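Local coordinates for 27kDa outer membrane protein (Silicibacter pomeroyi, PDB 3GYK) that probably works as a thiol-disulfide oxidoreductase, this chain being the DsbA-like thioredoxin portion of a longer protein, at residues 77-81 against 82-86; 89-92 against 93-96; 130-133 against 134-137; 157-160 against 161-165; 167-170 against 171-174. All coordinates share one frame; numbering follows the deposited sequence. Where two conformers were deposited one is given.

Interaction 1 of 5, residues 77-81 against 82-86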
loop_
_atom_site.group_PDB
_atom_site.type_symbol
_atom_site.label_atom_id
_atom_site.label_comp_id
_atom_site.label_asym_id
_atom_site.label_seq_id
_atom_site.Cartn_x
_atom_site.Cartn_y
_atom_site.Cartn_z
ATOM N N ALA A 77 5.754 -4.902 9.548
ATOM C CA ALA A 77 6.139 -5.983 10.470
ATOM C C ALA A 77 5.233 -7.220 10.364
ATOM O O ALA A 77 5.693 -8.351 10.596
ATOM C CB ALA A 77 6.200 -5.482 11.954
ATOM N N ALA A 78 3.957 -7.016 10.033
ATOM C CA ALA A 78 3.013 -8.131 9.930
ATOM C C ALA A 78 3.383 -9.123 8.821
ATOM O O ALA A 78 2.905 -10.270 8.814
ATOM C CB ALA A 78 1.578 -7.629 9.738
ATOM N N ARG A 79 4.239 -8.700 7.893
ATOM C CA ARG A 79 4.734 -9.646 6.871
ATOM C C ARG A 79 5.422 -10.848 7.521
ATOM O O ARG A 79 5.352 -11.974 7.002
ATOM C CB ARG A 79 5.690 -8.953 5.902
ATOM C CG ARG A 79 5.005 -7.895 5.035
ATOM C CD ARG A 79 6.007 -7.109 4.193
ATOM N NE ARG A 79 7.054 -6.434 4.970
ATOM C CZ ARG A 79 8.081 -5.802 4.414
ATOM N NH1 ARG A 79 8.169 -5.752 3.091
ATOM N NH2 ARG A 79 9.025 -5.252 5.177
ATOM N N GLN A 80 6.069 -10.624 8.668
ATOM C CA GLN A 80 6.815 -11.681 9.339
ATOM C C GLN A 80 5.898 -12.758 9.897
ATOM O O GLN A 80 6.346 -13.867 10.187
ATOM C CB GLN A 80 7.715 -11.119 10.452
ATOM C CG GLN A 80 8.739 -10.089 9.973
ATOM C CD GLN A 80 9.420 -10.515 8.680
ATOM O OE1 GLN A 80 9.965 -11.621 8.601
ATOM N NE2 GLN A 80 9.377 -9.643 7.649
ATOM N N GLN A 81 4.611 -12.428 10.014
ATOM C CA GLN A 81 3.607 -13.345 10.539
ATOM C C GLN A 81 2.635 -13.770 9.449
ATOM O O GLN A 81 1.645 -14.444 9.729
ATOM C CB GLN A 81 2.863 -12.709 11.719
ATOM C CG GLN A 81 3.739 -12.590 12.962
ATOM C CD GLN A 81 3.012 -11.978 14.132
ATOM O OE1 GLN A 81 1.996 -12.520 14.589
ATOM N NE2 GLN A 81 3.536 -10.857 14.648
ATOM N N GLY A 82 2.935 -13.376 8.210
ATOM C CA GLY A 82 2.173 -13.812 7.056
ATOM C C GLY A 82 0.797 -13.202 7.002
ATOM O O GLY A 82 -0.122 -13.785 6.412
ATOM N N LYS A 83 0.651 -12.008 7.580
ATOM C CA LYS A 83 -0.666 -11.424 7.759
ATOM C C LYS A 83 -0.743 -9.984 7.241
ATOM O O LYS A 83 -1.634 -9.239 7.639
ATOM C CB LYS A 83 -1.074 -11.483 9.244
ATOM C CG LYS A 83 -1.476 -12.873 9.729
ATOM C CD LYS A 83 -1.835 -12.850 11.220
ATOM C CE LYS A 83 -2.598 -14.095 11.624
ATOM N NZ LYS A 83 -1.673 -15.260 11.764
ATOM N N TYR A 84 0.174 -9.604 6.339
ATOM C CA TYR A 84 0.184 -8.241 5.791
ATOM C C TYR A 84 -1.163 -7.844 5.184
ATOM O O TYR A 84 -1.740 -6.808 5.543
ATOM C CB TYR A 84 1.330 -8.023 4.762
ATOM C CG TYR A 84 1.298 -6.606 4.241
ATOM C CD1 TYR A 84 1.881 -5.570 4.971
ATOM C CD2 TYR A 84 0.605 -6.289 3.058
ATOM C CE1 TYR A 84 1.833 -4.247 4.504
ATOM C CE2 TYR A 84 0.527 -4.992 2.598
ATOM C CZ TYR A 84 1.129 -3.973 3.345
ATOM O OH TYR A 84 1.047 -2.681 2.910
ATOM N N GLU A 85 -1.664 -8.644 4.241
ATOM C CA GLU A 85 -2.879 -8.255 3.531
ATOM C C GLU A 85 -4.083 -8.087 4.475
ATOM O O GLU A 85 -4.791 -7.073 4.400
ATOM C CB GLU A 85 -3.217 -9.239 2.387
ATOM C CG GLU A 85 -4.426 -8.776 1.582
ATOM C CD GLU A 85 -4.740 -9.627 0.353
ATOM O OE1 GLU A 85 -3.866 -10.436 -0.075
ATOM O OE2 GLU A 85 -5.874 -9.480 -0.173
ATOM N N ALA A 86 -4.311 -9.071 5.350
ATOM C CA ALA A 86 -5.463 -9.012 6.251
ATOM C C ALA A 86 -5.339 -7.790 7.160
ATOM O O ALA A 86 -6.329 -7.083 7.425
ATOM C CB ALA A 86 -5.547 -10.275 7.082
HETATM O O HOH W 1 0.602 -14.752 13.908
#
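The aliphatic stem of R79 runs alongside Y84, with R79 CG 3.7 Å from Y84 CB and almost as near to the first ring carbons, which it meets obliquely. Both side chains point the same way. Their guanidinium and ring planes stand 57° apart, and the touching is done by the R79 methylene. A bend at chi3 (-57°) turns R79 NE back to L76 O, while NH1 bonds to N13. Arginine suits the place because its stem can pack while its head finds polar partners.

Underneath, the backbone forms a Schellman motif. K83 N donates to A78 O over 3.1 Å as the outer bond, and G82 N donates to R79 O over 3.0 Å as the inner one. A78 O also accepts from Q81 N, and its two donors arrive from opposite faces of the carbonyl plane. G82 takes a positive phi (71°), which favours glycine; a beta carbon there would clash with Q81 O.

Across the turn, a water joins Q81 and K83: it donates to Q81 OE1 at 2.7 Å and accepts from K83 NZ at 3.2 Å. Q81 OE1 is gripped a second time by D113 N. The lysine stem passes over the turn, its CG 3.5 Å from Q81 O.

The turn thus links helix 66-77 to helix 84-92, for which K83 is the N-cap. A77 and Q81 lean on helix 114-120, and Y84 reaches P15 and, through its hydroxyl, E60 on strand 54-60.

Interaction 2 of 5, residues 89-92 against 93-96. With SO4 (sulfate ion), chain G.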
loop_
_atom_site.group_PDB
_atom_site.type_symbol
_atom_site.label_atom_id
_atom_site.label_comp_id
_atom_site.label_asym_id
_atom_site.label_seq_id
_atom_site.Cartn_x
_atom_site.Cartn_y
_atom_site.Cartn_z
ATOM N N TRP A 89 -6.053 -4.417 5.143
ATOM C CA TRP A 89 -7.474 -4.184 4.928
ATOM C C TRP A 89 -8.158 -3.778 6.235
ATOM O O TRP A 89 -9.044 -2.918 6.227
ATOM C CB TRP A 89 -8.200 -5.418 4.334
ATOM C CG TRP A 89 -7.731 -5.852 2.937
ATOM C CD1 TRP A 89 -7.424 -7.139 2.542
ATOM C CD2 TRP A 89 -7.506 -5.020 1.783
ATOM N NE1 TRP A 89 -7.032 -7.148 1.212
ATOM C CE2 TRP A 89 -7.074 -5.866 0.726
ATOM C CE3 TRP A 89 -7.655 -3.643 1.524
ATOM C CZ2 TRP A 89 -6.773 -5.376 -0.562
ATOM C CZ3 TRP A 89 -7.349 -3.153 0.232
ATOM C CH2 TRP A 89 -6.918 -4.025 -0.789
ATOM N N ALA A 90 -7.737 -4.381 7.346
ATOM C CA ALA A 90 -8.402 -4.129 8.640
ATOM C C ALA A 90 -8.088 -2.721 9.163
ATOM O O ALA A 90 -8.972 -2.030 9.713
ATOM C CB ALA A 90 -8.026 -5.194 9.667
ATOM N N LEU A 91 -6.828 -2.308 9.006
ATOM C CA LEU A 91 -6.398 -0.949 9.342
ATOM C C LEU A 91 -7.089 0.069 8.472
ATOM O O LEU A 91 -7.645 1.034 8.964
ATOM C CB LEU A 91 -4.884 -0.791 9.181
ATOM C CG LEU A 91 -4.010 -1.519 10.205
ATOM C CD1 LEU A 91 -2.552 -1.537 9.777
ATOM C CD2 LEU A 91 -4.175 -0.858 11.582
HETATM N N MSE A 92 -7.033 -0.141 7.164
HETATM C CA MSE A 92 -7.604 0.816 6.229
HETATM C C MSE A 92 -9.134 0.915 6.356
HETATM O O MSE A 92 -9.726 1.965 6.043
HETATM C CB MSE A 92 -7.096 0.492 4.804
HETATM C CG MSE A 92 -7.191 1.594 3.825
HETATM SE SE MSE A 92 -6.237 3.224 4.356
HETATM C CE MSE A 92 -4.437 2.867 3.750
ATOM N N GLY A 93 -9.773 -0.135 6.898
ATOM C CA GLY A 93 -11.218 -0.137 7.110
ATOM C C GLY A 93 -11.670 0.180 8.527
ATOM O O GLY A 93 -12.866 0.079 8.862
HETATM N N MSE A 94 -10.731 0.572 9.376
HETATM C CA MSE A 94 -11.039 0.806 10.789
HETATM C C MSE A 94 -11.832 2.096 11.032
HETATM O O MSE A 94 -11.830 3.005 10.202
HETATM C CB MSE A 94 -9.767 0.829 11.629
HETATM C CG MSE A 94 -9.048 2.159 11.620
HETATM SE SE MSE A 94 -7.303 1.961 12.382
HETATM C CE MSE A 94 -7.817 1.891 14.282
ATOM N N SER A 95 -12.484 2.168 12.182
ATOM C CA SER A 95 -13.164 3.387 12.589
ATOM C C SER A 95 -12.225 4.124 13.552
ATOM O O SER A 95 -11.641 3.517 14.445
ATOM C CB SER A 95 -14.492 3.035 13.237
ATOM O OG SER A 95 -15.190 4.203 13.620
ATOM N N GLY A 96 -12.018 5.416 13.340
ATOM C CA GLY A 96 -11.127 6.152 14.235
ATOM C C GLY A 96 -9.665 6.095 13.841
ATOM O O GLY A 96 -9.294 5.493 12.820
HETATM S S SO4 G . -12.986 -0.732 13.892
HETATM O O1 SO4 G . -14.244 -0.244 13.332
HETATM O O2 SO4 G . -12.210 0.355 14.475
HETATM O O3 SO4 G . -13.252 -1.741 14.917
HETATM O O4 SO4 G . -12.255 -1.417 12.829
HETATM O O HOH W 2 -11.837 3.299 7.507
#
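L91 and M94 are joined by backbone and side chain at once, and two backbone bonds close helix 84-92 here. G93 N donates to W89 O at 3.0 Å in a bent i to i+4 bond (131°). M94 N then turns to L91 O at 3.1 Å, three residues back; the donor stands well above the carbonyl plane, as the chain tightens on leaving the helix. At G93 a beta carbon would come tight against W89 O, which makes glycine a comfortable choice.

The apolar contact is looser, L91 CD2 lying 4.3 Å from the selenium of M94, a selenomethionine in this crystal. Separately, M94 CG comes close to a carbonyl, 3.2 Å from L91 O. With chi1 at 83°, CG sits between the backbone N and carbonyl carbon, and the chain is carried back past that oxygen toward R38, R105 and I106. M92, also selenomethionine here, is bent at chi2 and chi3 and reaches Y32, M41 and the residues of a CxxC sequence at a helix start, consistent with the redox site of a thioredoxin fold of DsbA type; a long flexible chain suits that reach.

The remaining polar contacts flank the turn. W89 NE1 bonds to E85, one turn earlier. A water lies 2.9 Å from M92 O and 2.7 Å from M94 O. Beyond the helix, S95 N donates to sulfate O2 at 2.9 Å; the ion, probably from the crystallisation liquor, is also held by R105.

Interaction 3 of 5, residues 130-133 against 134-137; sequences IAQS and MALA
I130 O accepts from M134 N at 3.0 Å, the first of four successive i to i+4 bonds that carry helix 124-140 regularly through to S133 O and A137 N. In each the donor is tilted by only about 20° from the carbonyl plane, as expected within an alpha-helix.

One turn apart, I130 and M134 lie side by side and point the same way. The terminal CE of M134, a selenomethionine here, meets I130 CG2 at 3.6 Å. M134 is extended beyond CG, which lets its methyl run back along the helix to the isoleucine branch; a long unbranched chain suits that reach. I130 itself faces R73 and L76 of helix 66-77.

Helix 124-140 runs from the helical region that a DsbA-like protein carries within its thioredoxin fold back to strand 147-150, and packs on strands 54-60 and 24-30. S133 OG bonds to E60 O and R59 NE, a short hydroxyl side chain, buried, with its oxygen satisfied by both. L136 and A137 touch F29, and A137 also W61.

Q132 slants across L136. A bend at chi2 (64°) brings NE2 to 3.7 Å from L136 CG and leaves OE1 3.9 Å from A135 CB, so the amide rests on both apolar neighbours. An alanine here would lack this amide and is likely to leave one side of L136 CG and the A135 methyl without their covering. L136 CG, for its part, packs 3.4 Å from Q132 O, the acceptor of its own backbone N-H at 2.8 Å.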
loop_
_atom_site.group_PDB
_atom_site.type_symbol
_atom_site.label_atom_id
_atom_site.label_comp_id
_atom_site.label_asym_id
_atom_site.label_seq_id
_atom_site.Cartn_x
_atom_site.Cartn_y
_atom_site.Cartn_z
ATOM N N ILE A 130 10.102 2.339 4.150
ATOM C CA ILE A 130 9.488 3.671 4.279
ATOM C C ILE A 130 10.374 4.744 3.660
ATOM O O ILE A 130 9.868 5.653 2.984
ATOM C CB ILE A 130 9.148 3.967 5.763
ATOM C CG1 ILE A 130 8.050 3.007 6.253
ATOM C CG2 ILE A 130 8.685 5.423 5.925
ATOM C CD1 ILE A 130 7.901 2.935 7.814
ATOM N N ALA A 131 11.686 4.649 3.856
ATOM C CA ALA A 131 12.604 5.610 3.260
ATOM C C ALA A 131 12.533 5.575 1.735
ATOM O O ALA A 131 12.601 6.626 1.076
ATOM C CB ALA A 131 14.041 5.345 3.713
ATOM N N GLN A 132 12.424 4.356 1.180
ATOM C CA GLN A 132 12.312 4.239 -0.286
ATOM C C GLN A 132 10.966 4.759 -0.781
ATOM O O GLN A 132 10.899 5.329 -1.876
ATOM C CB GLN A 132 12.559 2.774 -0.722
ATOM C CG GLN A 132 12.386 2.484 -2.219
ATOM C CD GLN A 132 13.364 3.205 -3.122
ATOM O OE1 GLN A 132 14.149 4.063 -2.695
ATOM N NE2 GLN A 132 13.365 2.810 -4.415
ATOM N N SER A 133 9.889 4.567 -0.010
ATOM C CA SER A 133 8.602 5.160 -0.414
ATOM C C SER A 133 8.728 6.677 -0.516
ATOM O O SER A 133 8.251 7.272 -1.496
ATOM C CB SER A 133 7.482 4.798 0.536
ATOM O OG SER A 133 7.216 3.400 0.541
HETATM N N MSE A 134 9.378 7.299 0.474
HETATM C CA MSE A 134 9.604 8.764 0.415
HETATM C C MSE A 134 10.388 9.149 -0.846
HETATM O O MSE A 134 10.066 10.138 -1.499
HETATM C CB MSE A 134 10.327 9.287 1.671
HETATM C CG MSE A 134 9.533 8.891 2.898
HETATM SE SE MSE A 134 10.413 9.181 4.600
HETATM C CE MSE A 134 8.708 9.048 5.603
ATOM N N ALA A 135 11.442 8.392 -1.157
ATOM C CA ALA A 135 12.279 8.710 -2.300
ATOM C C ALA A 135 11.494 8.539 -3.603
ATOM O O ALA A 135 11.564 9.403 -4.487
ATOM C CB ALA A 135 13.575 7.862 -2.314
ATOM N N LEU A 136 10.738 7.451 -3.712
ATOM C CA LEU A 136 9.975 7.209 -4.956
ATOM C C LEU A 136 8.902 8.299 -5.120
ATOM O O LEU A 136 8.686 8.793 -6.237
ATOM C CB LEU A 136 9.313 5.825 -4.952
ATOM C CG LEU A 136 10.304 4.656 -5.159
ATOM C CD1 LEU A 136 9.601 3.359 -4.834
ATOM C CD2 LEU A 136 10.871 4.615 -6.593
ATOM N N ALA A 137 8.246 8.653 -4.012
ATOM C CA ALA A 137 7.215 9.702 -4.078
ATOM C C ALA A 137 7.831 10.994 -4.607
ATOM O O ALA A 137 7.239 11.644 -5.485
ATOM C CB ALA A 137 6.537 9.931 -2.706
#

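Interaction 4 of 5, residues 157-160 against 161-165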
loop_
_atom_site.group_PDB
_atom_site.type_symbol
_atom_site.label_atom_id
_atom_site.label_comp_id
_atom_site.label_asym_id
_atom_site.label_seq_id
_atom_site.Cartn_x
_atom_site.Cartn_y
_atom_site.Cartn_z
ATOM N N GLY A 157 -3.644 10.902 -7.396
ATOM C CA GLY A 157 -4.819 11.363 -6.652
ATOM C C GLY A 157 -5.795 10.236 -6.419
ATOM O O GLY A 157 -5.594 9.112 -6.904
ATOM N N PHE A 158 -6.873 10.563 -5.705
ATOM C CA PHE A 158 -7.958 9.609 -5.518
ATOM C C PHE A 158 -8.604 9.291 -6.873
ATOM O O PHE A 158 -8.819 10.184 -7.686
ATOM C CB PHE A 158 -9.025 10.169 -4.565
ATOM C CG PHE A 158 -10.254 9.288 -4.484
ATOM C CD1 PHE A 158 -10.226 8.112 -3.724
ATOM C CD2 PHE A 158 -11.409 9.622 -5.179
ATOM C CE1 PHE A 158 -11.352 7.280 -3.666
ATOM C CE2 PHE A 158 -12.546 8.794 -5.124
ATOM C CZ PHE A 158 -12.509 7.627 -4.367
ATOM N N VAL A 159 -8.907 8.014 -7.106
ATOM C CA VAL A 159 -9.671 7.584 -8.286
ATOM C C VAL A 159 -10.675 6.497 -7.907
ATOM O O VAL A 159 -10.406 5.695 -7.000
ATOM C CB VAL A 159 -8.770 7.054 -9.450
ATOM C CG1 VAL A 159 -8.311 8.231 -10.350
ATOM C CG2 VAL A 159 -7.574 6.234 -8.914
ATOM N N GLU A 160 -11.811 6.487 -8.608
ATOM C CA GLU A 160 -12.832 5.441 -8.490
ATOM C C GLU A 160 -12.317 4.146 -9.099
ATOM O O GLU A 160 -11.330 4.140 -9.839
ATOM C CB GLU A 160 -14.108 5.849 -9.246
ATOM C CG GLU A 160 -14.869 7.012 -8.658
ATOM C CD GLU A 160 -16.099 7.349 -9.469
ATOM O OE1 GLU A 160 -16.610 6.464 -10.189
ATOM O OE2 GLU A 160 -16.550 8.505 -9.397
ATOM N N GLN A 161 -13.013 3.048 -8.817
ATOM C CA GLN A 161 -12.695 1.783 -9.486
ATOM C C GLN A 161 -12.793 1.867 -11.011
ATOM O O GLN A 161 -11.906 1.370 -11.704
ATOM C CB GLN A 161 -13.597 0.672 -8.993
ATOM C CG GLN A 161 -13.371 -0.666 -9.731
ATOM C CD GLN A 161 -14.393 -1.720 -9.310
ATOM O OE1 GLN A 161 -15.003 -1.600 -8.246
ATOM N NE2 GLN A 161 -14.600 -2.746 -10.152
ATOM N N SER A 162 -13.844 2.483 -11.526
ATOM C CA SER A 162 -13.990 2.612 -12.984
ATOM C C SER A 162 -12.817 3.384 -13.607
ATOM O O SER A 162 -12.414 3.107 -14.721
ATOM C CB SER A 162 -15.324 3.261 -13.367
ATOM O OG SER A 162 -15.351 4.580 -12.848
ATOM N N GLN A 163 -12.255 4.351 -12.872
ATOM C CA GLN A 163 -11.123 5.114 -13.395
ATOM C C GLN A 163 -9.838 4.316 -13.355
ATOM O O GLN A 163 -9.016 4.375 -14.286
ATOM C CB GLN A 163 -10.959 6.424 -12.611
ATOM C CG GLN A 163 -12.137 7.363 -12.787
ATOM C CD GLN A 163 -11.969 8.607 -11.913
ATOM O OE1 GLN A 163 -12.014 8.525 -10.675
ATOM N NE2 GLN A 163 -11.732 9.753 -12.555
ATOM N N LEU A 164 -9.664 3.546 -12.288
ATOM C CA LEU A 164 -8.553 2.601 -12.213
ATOM C C LEU A 164 -8.665 1.587 -13.374
ATOM O O LEU A 164 -7.674 1.313 -14.055
ATOM C CB LEU A 164 -8.533 1.856 -10.852
ATOM C CG LEU A 164 -8.020 2.770 -9.719
ATOM C CD1 LEU A 164 -8.383 2.203 -8.377
ATOM C CD2 LEU A 164 -6.504 2.975 -9.806
ATOM N N GLN A 165 -9.863 1.050 -13.593
ATOM C CA GLN A 165 -10.047 0.060 -14.656
ATOM C C GLN A 165 -9.748 0.662 -16.023
ATOM O O GLN A 165 -9.122 0.007 -16.864
ATOM C CB GLN A 165 -11.456 -0.551 -14.617
ATOM C CG GLN A 165 -11.669 -1.727 -15.570
ATOM C CD GLN A 165 -10.872 -2.945 -15.125
ATOM O OE1 GLN A 165 -11.221 -3.583 -14.130
ATOM N NE2 GLN A 165 -9.786 -3.252 -15.837
HETATM O O HOH W 3 -16.338 3.041 -10.116
#
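V159 and L164 form the hydrophobic staple at the start of helix 161-174, joining the residue before the N-cap to the fourth helical residue. V159 CG2 and L164 CD2 touch at 3.5 Å, with L164 CG close behind. The branched methyls of valine and leucine suit this, since each can offer a methyl across the turn. An alanine in place of L164 would probably leave V159 CG2 without its apolar mate and open a gap beside the helix start.

The hydrogen bonds centre on E160, the N-cap. Q163, the third helical residue, provides half of a capping box: its OE1 accepts from E160 N at 2.9 Å, the donor lying in the amide carbonyl plane on a lone pair and the bond nearly straight (169°). An extended chain (chi2 176°) brings the amide that far back, and glutamine is long enough to reach it. In the opposite sense E160 O accepts from L164 N at 3.0 Å, beginning the regular helical bonding, and more weakly from Q163 N.

The first N-H groups of the helix find other acceptors: Q161 N finds E43 OE1 on helix 35-50, and S162 N donates to a water at 2.9 Å. F158, in the loop before the helix, meets the ring of Y36, which lies between the two cysteines of the probable redox site, and Q161 and Q165 touch A50 and L47 of helix 35-50.

The Q163 amide also flanks V159, where OE1 lies 3.5 Å from V159 CA and 3.7 Å from V159 CG1.

Interaction 5 of 5, residues 167-170 against 171-174; sequences AVDR and ARKA
V168 CG1 sits over one face of the R172 guanidinium, offset toward its rim, in the last turns of the C-terminal helix 161-174 of the thioredoxin fold. The residues lie side by side, an i to i+4 pair, with R172 NH1 3.5 Å from V168 CG1. The valine's chi1 of 164° turns CG1 to that face, while V168 also touches V24, V26, V54 and V150 of the sheet, a fitting place for a compact branched residue. R172 is extended from CG to NE, and this length carries its head to salt bridges with D23 and D51, which hold the guanidinium against turning.

D169 stands near it without a salt bridge: D169 OD1 and R172 NH1 are 4.1 Å apart. A water fills in, lying in the guanidinium plane at its edge, donating to OD1 at 2.7 Å and accepting from NH1 at 3.0 Å. OD1 also accepts from Q165 NE2.

K173 is less relaxed, its chi1 (-99°) and chi2 (96°) both far from the staggered values. The bend folds the chain over the carbonyl that accepts K173 N, bringing K173 CD to 3.2 Å from D169 O.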
loop_
_atom_site.group_PDB
_atom_site.type_symbol
_atom_site.label_atom_id
_atom_site.label_comp_id
_atom_site.label_asym_id
_atom_site.label_seq_id
_atom_site.Cartn_x
_atom_site.Cartn_y
_atom_site.Cartn_z
ATOM N N ALA A 167 -7.647 3.037 -16.639
ATOM C CA ALA A 167 -6.190 3.202 -16.709
ATOM C C ALA A 167 -5.529 1.859 -17.016
ATOM O O ALA A 167 -4.597 1.771 -17.838
ATOM C CB ALA A 167 -5.644 3.818 -15.413
ATOM N N VAL A 168 -6.037 0.808 -16.371
ATOM C CA VAL A 168 -5.537 -0.539 -16.612
ATOM C C VAL A 168 -5.797 -0.929 -18.074
ATOM O O VAL A 168 -4.894 -1.434 -18.771
ATOM C CB VAL A 168 -6.194 -1.556 -15.650
ATOM C CG1 VAL A 168 -5.986 -3.008 -16.131
ATOM C CG2 VAL A 168 -5.632 -1.366 -14.251
ATOM N N ASP A 169 -7.031 -0.720 -18.542
ATOM C CA ASP A 169 -7.375 -1.097 -19.925
ATOM C C ASP A 169 -6.498 -0.351 -20.939
ATOM O O ASP A 169 -6.060 -0.920 -21.947
ATOM C CB ASP A 169 -8.864 -0.838 -20.232
ATOM C CG ASP A 169 -9.810 -1.733 -19.414
ATOM O OD1 ASP A 169 -9.369 -2.757 -18.829
ATOM O OD2 ASP A 169 -11.010 -1.398 -19.358
ATOM N N ARG A 170 -6.255 0.928 -20.670
ATOM C CA ARG A 170 -5.427 1.760 -21.575
ATOM C C ARG A 170 -3.989 1.251 -21.633
ATOM O O ARG A 170 -3.377 1.219 -22.701
ATOM C CB ARG A 170 -5.447 3.233 -21.133
ATOM C CG ARG A 170 -6.644 3.957 -21.671
ATOM C CD ARG A 170 -6.806 5.373 -21.100
ATOM N NE ARG A 170 -8.196 5.788 -21.288
ATOM C CZ ARG A 170 -8.700 6.240 -22.439
ATOM N NH1 ARG A 170 -7.926 6.367 -23.518
ATOM N NH2 ARG A 170 -9.986 6.575 -22.514
ATOM N N ALA A 171 -3.475 0.842 -20.477
ATOM C CA ALA A 171 -2.129 0.294 -20.378
ATOM C C ALA A 171 -2.003 -0.958 -21.222
ATOM O O ALA A 171 -1.005 -1.149 -21.925
ATOM C CB ALA A 171 -1.755 0.014 -18.888
ATOM N N ARG A 172 -3.037 -1.797 -21.194
ATOM C CA ARG A 172 -3.012 -3.025 -21.991
ATOM C C ARG A 172 -3.068 -2.708 -23.468
ATOM O O ARG A 172 -2.370 -3.338 -24.261
ATOM C CB ARG A 172 -4.161 -3.957 -21.613
ATOM C CG ARG A 172 -4.003 -4.494 -20.228
ATOM C CD ARG A 172 -4.926 -5.672 -19.966
ATOM N NE ARG A 172 -4.699 -6.174 -18.612
ATOM C CZ ARG A 172 -5.631 -6.216 -17.661
ATOM N NH1 ARG A 172 -6.885 -5.848 -17.930
ATOM N NH2 ARG A 172 -5.325 -6.692 -16.463
ATOM N N LYS A 173 -3.894 -1.735 -23.834
ATOM C CA LYS A 173 -3.991 -1.326 -25.239
ATOM C C LYS A 173 -2.647 -0.809 -25.751
ATOM O O LYS A 173 -2.274 -1.075 -26.891
ATOM C CB LYS A 173 -5.079 -0.269 -25.425
ATOM C CG LYS A 173 -6.403 -0.817 -25.942
ATOM C CD LYS A 173 -7.380 -1.105 -24.811
ATOM C CE LYS A 173 -8.803 -1.337 -25.321
ATOM N NZ LYS A 173 -9.792 -1.356 -24.195
ATOM N N ALA A 174 -1.923 -0.096 -24.892
ATOM C CA ALA A 174 -0.658 0.548 -25.256
ATOM C C ALA A 174 0.553 -0.380 -25.252
ATOM O O ALA A 174 1.592 -0.035 -25.809
ATOM C CB ALA A 174 -0.394 1.743 -24.349
HETATM O O HOH W 4 -8.281 -4.714 -20.351
HETATM O O HOH W 5 -7.447 -3.441 -22.689
#

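The five contacts fall on three helices. Interactions 1 and 2 sit at the two ends of helix 84-92, centres about 15 Å apart, and interactions 4 and 5 follow each other along helix 161-174 at about 13 Å between centres. Interaction 3 stands apart, about 20 Å from interaction 1 centre to centre, yet E60 ties the two, bonding Y84 by its carboxylate and S133 by its backbone oxygen. D51 likewise joins interactions 4 and 5, through Q165 and R172. Interactions 2 and 4 both approach the probable redox site, through M92 beside the CxxC and through F158 against Y36 within it. Interactions 1 and 5 lie on opposite sides of the chain's centre, about 31 Å apart between centres.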